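Local coordinates for protein beta-L-arabinobiosidase (Bacteroides thetaiotaomicron, PDB 5MQR) that probably hydrolyses glycosidic linkages, including arabinose-containing ones, as a multidomain gut-bacterial enzyme of plant pectin breakdown, at residues G944-P948 with I994-E1000; S985-R989 with W1005-D1009. One frame throughout, in Å; residues are numbered along the deposited sequence.

Interaction 1 of 2, residues G944-P948 with I994-E1000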
loop_
_atom_site.group_PDB
_atom_site.type_symbol
_atom_site.label_atom_id
_atom_site.label_comp_id
_atom_site.label_asym_id
_atom_site.label_seq_id
_atom_site.Cartn_x
_atom_site.Cartn_y
_atom_site.Cartn_z
ATOM N N GLY A 944 2.760 -36.439 -27.760
ATOM C CA GLY A 944 3.969 -35.824 -27.222
ATOM C C GLY A 944 4.078 -34.317 -27.265
ATOM O O GLY A 944 4.641 -33.728 -26.353
ATOM N N ALA A 945 3.551 -33.692 -28.313
ATOM C CA ALA A 945 3.623 -32.239 -28.470
ATOM C C ALA A 945 3.007 -31.521 -27.274
ATOM O O ALA A 945 2.250 -32.128 -26.512
ATOM C CB ALA A 945 2.913 -31.823 -29.763
ATOM N N ILE A 946 3.302 -30.230 -27.124
ATOM C CA ILE A 946 2.768 -29.441 -26.001
ATOM C C ILE A 946 1.389 -28.955 -26.392
ATOM O O ILE A 946 1.217 -28.329 -27.436
ATOM C CB ILE A 946 3.675 -28.255 -25.636
ATOM C CG1 ILE A 946 5.066 -28.760 -25.267
ATOM C CG2 ILE A 946 3.095 -27.417 -24.494
ATOM C CD1 ILE A 946 6.041 -27.675 -24.893
ATOM N N TRP A 947 0.410 -29.274 -25.549
ATOM C CA TRP A 947 -0.986 -28.821 -25.684
ATOM C C TRP A 947 -1.330 -27.989 -24.433
ATOM O O TRP A 947 -1.318 -28.514 -23.317
ATOM C CB TRP A 947 -1.938 -30.017 -25.772
ATOM C CG TRP A 947 -2.007 -30.645 -27.115
ATOM C CD1 TRP A 947 -1.156 -31.600 -27.626
ATOM C CD2 TRP A 947 -2.968 -30.382 -28.133
ATOM N NE1 TRP A 947 -1.520 -31.923 -28.897
ATOM C CE2 TRP A 947 -2.636 -31.198 -29.240
ATOM C CE3 TRP A 947 -4.071 -29.525 -28.230
ATOM C CZ2 TRP A 947 -3.383 -31.190 -30.429
ATOM C CZ3 TRP A 947 -4.812 -29.515 -29.400
ATOM C CH2 TRP A 947 -4.462 -30.337 -30.495
ATOM N N PRO A 948 -1.632 -26.693 -24.600
ATOM C CA PRO A 948 -2.029 -25.921 -23.420
ATOM C C PRO A 948 -3.188 -26.531 -22.622
ATOM O O PRO A 948 -3.181 -26.431 -21.396
ATOM C CB PRO A 948 -2.388 -24.538 -24.003
ATOM C CG PRO A 948 -1.511 -24.423 -25.216
ATOM C CD PRO A 948 -1.341 -25.831 -25.756
ATOM N N ILE A 994 -1.965 -17.489 -28.446
ATOM C CA ILE A 994 -2.443 -18.742 -27.875
ATOM C C ILE A 994 -3.098 -19.499 -29.029
ATOM O O ILE A 994 -4.136 -19.075 -29.586
ATOM C CB ILE A 994 -3.383 -18.573 -26.654
ATOM C CG1 ILE A 994 -3.823 -19.933 -26.082
ATOM C CG2 ILE A 994 -4.630 -17.766 -26.975
ATOM C CD1 ILE A 994 -2.683 -20.821 -25.618
ATOM N N GLY A 995 -2.440 -20.594 -29.400
ATOM C CA GLY A 995 -2.873 -21.490 -30.462
ATOM C C GLY A 995 -3.240 -22.859 -29.925
ATOM O O GLY A 995 -3.513 -23.027 -28.732
ATOM N N GLU A 996 -3.223 -23.839 -30.818
ATOM C CA GLU A 996 -3.723 -25.161 -30.503
ATOM C C GLU A 996 -2.697 -26.035 -29.796
ATOM O O GLU A 996 -2.974 -26.579 -28.730
ATOM C CB GLU A 996 -4.260 -25.824 -31.765
ATOM C CG GLU A 996 -5.426 -25.063 -32.378
ATOM C CD GLU A 996 -5.931 -25.723 -33.642
ATOM O OE1 GLU A 996 -6.375 -26.912 -33.597
ATOM O OE2 GLU A 996 -5.856 -25.036 -34.684
ATOM N N TYR A 997 -1.534 -26.184 -30.411
ATOM C CA TYR A 997 -0.446 -26.981 -29.859
ATOM C C TYR A 997 0.860 -26.619 -30.523
ATOM O O TYR A 997 0.864 -26.052 -31.617
ATOM C CB TYR A 997 -0.743 -28.487 -29.995
ATOM C CG TYR A 997 -0.612 -29.137 -31.373
ATOM C CD1 TYR A 997 -1.257 -28.625 -32.504
ATOM C CD2 TYR A 997 0.103 -30.318 -31.522
ATOM C CE1 TYR A 997 -1.148 -29.257 -33.741
ATOM C CE2 TYR A 997 0.219 -30.960 -32.749
ATOM C CZ TYR A 997 -0.402 -30.431 -33.859
ATOM O OH TYR A 997 -0.287 -31.102 -35.070
ATOM N N LEU A 998 1.968 -26.949 -29.862
ATOM C CA LEU A 998 3.288 -26.528 -30.342
ATOM C C LEU A 998 4.375 -27.578 -30.144
ATOM O O LEU A 998 4.259 -28.492 -29.319
ATOM C CB LEU A 998 3.706 -25.226 -29.633
ATOM C CG LEU A 998 3.859 -25.368 -28.116
ATOM C CD1 LEU A 998 5.194 -24.821 -27.653
ATOM C CD2 LEU A 998 2.726 -24.736 -27.319
ATOM N N ASP A 999 5.446 -27.396 -30.894
ATOM C CA ASP A 999 6.609 -28.256 -30.848
ATOM C C ASP A 999 7.361 -28.057 -29.524
ATOM O O ASP A 999 7.670 -26.931 -29.144
ATOM C CB ASP A 999 7.510 -27.949 -32.044
ATOM C CG ASP A 999 8.649 -28.922 -32.174
ATOM O OD1 ASP A 999 9.527 -28.957 -31.280
ATOM O OD2 ASP A 999 8.662 -29.677 -33.153
ATOM N N GLU A 1000 7.620 -29.162 -28.825
ATOM C CA GLU A 1000 8.188 -29.128 -27.476
ATOM C C GLU A 1000 9.650 -28.664 -27.420
ATOM O O GLU A 1000 10.089 -28.103 -26.399
ATOM C CB GLU A 1000 8.031 -30.498 -26.774
ATOM C CG GLU A 1000 9.028 -31.604 -27.168
ATOM C CD GLU A 1000 8.821 -32.232 -28.558
ATOM O OE1 GLU A 1000 7.768 -31.993 -29.215
ATOM O OE2 GLU A 1000 9.721 -33.006 -28.992
#
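Tyr997 sets its CB over the face of the Trp947 indole. Tyr997 CB sits 3.5 Å from the centroid of the five-membered ring of Trp947 and 15° off its normal, a CH-pi contact. CG of Tyr997 stands between backbone N and carbonyl carbon (chi1 75°), which lays the phenol over the six-membered part of the indole, planes 19° apart but slid so far that the rings barely overlap; Ala945 CB touches its edge at Tyr997 CD2 (3.6 Å). A single antiparallel bridge fixes the register: Ile946 N gives to Leu998 O at 3.0 Å, and Leu998 N to Ile946 O at 2.9 Å. Ile946 CB then packs on Leu998 CG, while its CD1 reaches Glu1000 CA. Trp947 NE1 binds Glu941 O, and Tyr997 OH binds Glu941 OE1. A leucine replacing Trp947 would probably leave Glu941 O without that N-H and Tyr997 CB without its aromatic cover. The contact pins the loop after strand 991-992 to the loop before helix 948-964, in a helical domain consistent with the (alpha/alpha)6 fold of six-hairpin glycosidases. Trp947 is that helix's N-cap; Pro948, in its first turn, packs CG on Ile994 CD1 and touches helix 972-985, while Ile994 leans on helix 666-680.

Interaction 2 of 2, residues S985-R989 with W1005-D1009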
loop_
_atom_site.group_PDB
_atom_site.type_symbol
_atom_site.label_atom_id
_atom_site.label_comp_id
_atom_site.label_asym_id
_atom_site.label_seq_id
_atom_site.Cartn_x
_atom_site.Cartn_y
_atom_site.Cartn_z
ATOM N N SER A 985 6.140 -19.701 -24.205
ATOM C CA SER A 985 5.604 -20.430 -25.344
ATOM C C SER A 985 4.468 -19.689 -26.062
ATOM O O SER A 985 4.233 -19.958 -27.212
ATOM C CB SER A 985 5.107 -21.835 -24.940
ATOM O OG SER A 985 3.843 -21.789 -24.272
ATOM N N GLN A 986 3.793 -18.762 -25.375
ATOM C CA GLN A 986 2.610 -18.085 -25.900
ATOM C C GLN A 986 2.971 -16.812 -26.685
ATOM O O GLN A 986 2.455 -15.730 -26.427
ATOM C CB GLN A 986 1.605 -17.808 -24.780
ATOM C CG GLN A 986 0.905 -19.076 -24.286
ATOM C CD GLN A 986 0.060 -18.830 -23.043
ATOM O OE1 GLN A 986 -1.161 -18.698 -23.130
ATOM N NE2 GLN A 986 0.706 -18.766 -21.875
ATOM N N TYR A 987 3.868 -16.979 -27.658
ATOM C CA TYR A 987 4.283 -15.926 -28.557
ATOM C C TYR A 987 4.443 -16.537 -29.935
ATOM O O TYR A 987 4.742 -17.742 -30.065
ATOM C CB TYR A 987 5.592 -15.274 -28.104
ATOM C CG TYR A 987 5.422 -14.424 -26.879
ATOM C CD1 TYR A 987 5.530 -14.974 -25.609
ATOM C CD2 TYR A 987 5.153 -13.068 -26.990
ATOM C CE1 TYR A 987 5.349 -14.199 -24.476
ATOM C CE2 TYR A 987 4.977 -12.272 -25.855
ATOM C CZ TYR A 987 5.079 -12.850 -24.599
ATOM O OH TYR A 987 4.925 -12.078 -23.463
ATOM N N HIS A 988 4.202 -15.706 -30.937
ATOM C CA HIS A 988 4.226 -16.098 -32.337
ATOM C C HIS A 988 4.516 -14.814 -33.106
ATOM O O HIS A 988 3.829 -13.818 -32.910
ATOM C CB HIS A 988 2.863 -16.695 -32.726
ATOM C CG HIS A 988 2.769 -17.160 -34.140
ATOM N ND1 HIS A 988 3.354 -18.329 -34.579
ATOM C CD2 HIS A 988 2.124 -16.639 -35.214
ATOM C CE1 HIS A 988 3.086 -18.500 -35.864
ATOM N NE2 HIS A 988 2.326 -17.497 -36.268
ATOM N N ARG A 989 5.562 -14.828 -33.925
ATOM C CA ARG A 989 5.976 -13.657 -34.711
ATOM C C ARG A 989 6.226 -12.433 -33.822
ATOM O O ARG A 989 6.015 -11.289 -34.252
ATOM C CB ARG A 989 4.945 -13.342 -35.836
ATOM C CG ARG A 989 4.884 -14.421 -36.901
ATOM C CD ARG A 989 3.874 -14.130 -38.011
ATOM N NE ARG A 989 3.988 -15.110 -39.087
ATOM C CZ ARG A 989 4.935 -15.118 -40.026
ATOM N NH1 ARG A 989 5.868 -14.171 -40.077
ATOM N NH2 ARG A 989 4.950 -16.082 -40.936
ATOM N N TRP A 1005 4.480 -23.135 -33.121
ATOM C CA TRP A 1005 3.038 -23.412 -33.074
ATOM C C TRP A 1005 2.682 -24.190 -34.337
ATOM O O TRP A 1005 2.911 -23.728 -35.445
ATOM C CB TRP A 1005 2.227 -22.126 -32.947
ATOM C CG TRP A 1005 2.268 -21.546 -31.565
ATOM C CD1 TRP A 1005 3.048 -20.534 -31.128
ATOM C CD2 TRP A 1005 1.483 -21.964 -30.436
ATOM N NE1 TRP A 1005 2.810 -20.293 -29.812
ATOM C CE2 TRP A 1005 1.862 -21.169 -29.357
ATOM C CE3 TRP A 1005 0.518 -22.956 -30.237
ATOM C CZ2 TRP A 1005 1.278 -21.294 -28.098
ATOM C CZ3 TRP A 1005 -0.036 -23.096 -28.986
ATOM C CH2 TRP A 1005 0.342 -22.268 -27.932
ATOM N N LEU A 1006 2.160 -25.393 -34.149
ATOM C CA LEU A 1006 2.155 -26.386 -35.226
ATOM C C LEU A 1006 1.121 -26.221 -36.349
ATOM O O LEU A 1006 1.212 -26.923 -37.338
ATOM C CB LEU A 1006 2.105 -27.794 -34.641
ATOM C CG LEU A 1006 3.413 -28.181 -33.938
ATOM C CD1 LEU A 1006 3.185 -29.254 -32.872
ATOM C CD2 LEU A 1006 4.448 -28.608 -34.968
ATOM N N LYS A 1007 0.169 -25.310 -36.232
ATOM C CA LYS A 1007 -0.607 -24.883 -37.411
ATOM C C LYS A 1007 -0.015 -23.656 -38.116
ATOM O O LYS A 1007 -0.640 -23.106 -39.016
ATOM C CB LYS A 1007 -2.050 -24.587 -37.030
ATOM C CG LYS A 1007 -2.765 -25.773 -36.410
ATOM C CD LYS A 1007 -3.075 -26.844 -37.428
ATOM C CE LYS A 1007 -3.934 -27.920 -36.791
ATOM N NZ LYS A 1007 -4.412 -28.881 -37.794
ATOM N N GLY A 1008 1.188 -23.226 -37.745
ATOM C CA GLY A 1008 1.779 -22.056 -38.396
ATOM C C GLY A 1008 0.897 -20.809 -38.347
ATOM O O GLY A 1008 0.389 -20.421 -37.291
ATOM N N ASP A 1009 0.695 -20.200 -39.508
ATOM C CA ASP A 1009 -0.099 -18.965 -39.600
ATOM C C ASP A 1009 -1.587 -19.214 -39.914
ATOM O O ASP A 1009 -2.283 -18.270 -40.208
ATOM C CB ASP A 1009 0.498 -18.045 -40.662
ATOM C CG ASP A 1009 1.896 -17.633 -40.335
ATOM O OD1 ASP A 1009 2.124 -17.208 -39.201
ATOM O OD2 ASP A 1009 2.773 -17.710 -41.215
HETATM O O HOH W 1 5.414 -20.361 -33.497
#
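His988 reaches from strand 987-988 past Trp1005 to the carboxylate of Asp1009, and most of its atoms meet something on the way. His988 CB starts 4.2 Å from CD1 of Trp1005. CG lies anti to the backbone N (chi1 -179°), which carries the imidazole straight across toward 1005-1009. ND1 comes next: it passes Trp1005 CD1 and shares a hydrogen bond with a water in the ring plane, 3.1 Å from His988 ND1, which also accepts from Trp1005 N. The imidazole and the five-membered ring of the indole meet obliquely, planes at 79°. His988 CE1 lies 3.6 Å from Gly1008 O, and Arg989 CG covers one face of the ring toward its rim. At the tip, His988 NE2 donates to Asp1009 OD1 at 3.0 Å, close to the imidazole plane.

Strand 987-988 pairs antiparallel with 991-992 as a short beta hairpin, and across the contact Trp1005 to Gly1008 form a type I beta turn, after which Asp1009 comes up beside the hairpin. The same OD1 takes a second donor from the other face of the carboxylate plane: Arg989 NE, at 2.8 Å from Asp1009 OD1 and almost straight (177°). Arg989 NH2 holds Asp1009 OD2 at 2.7 Å, completing a side-on salt bridge with one nitrogen to each oxygen, and this double grip fixes how the carboxylate is turned. Deeper in, Trp1005 NE1 makes two weak, bent bonds, to Ser985 O at 3.0 Å and to Tyr987 O at 3.2 Å, the latter oxygen lying near the indole plane.

How the interactions relate
Both interactions draw on the same length of chain in the MGH1-like glycoside hydrolase domain, and their segments alternate along it. Interaction 1 is wholly buried and joins the start of helix 948-964 to the loop after strand 991-992, relying on ring faces, aliphatic packing and one backbone bridge. Interaction 2 ties another part of that loop to strand 987-988; its salt bridge, with the histidine bond beside it, lies toward the surface, while a water and weak indole N-H bonds serve the more buried part. The two touch directly: Tyr997 O probably accepts a hydrogen bond from Leu1006 N at 2.9 Å, and the indole of Trp1005 packs against the backbone of Gly995.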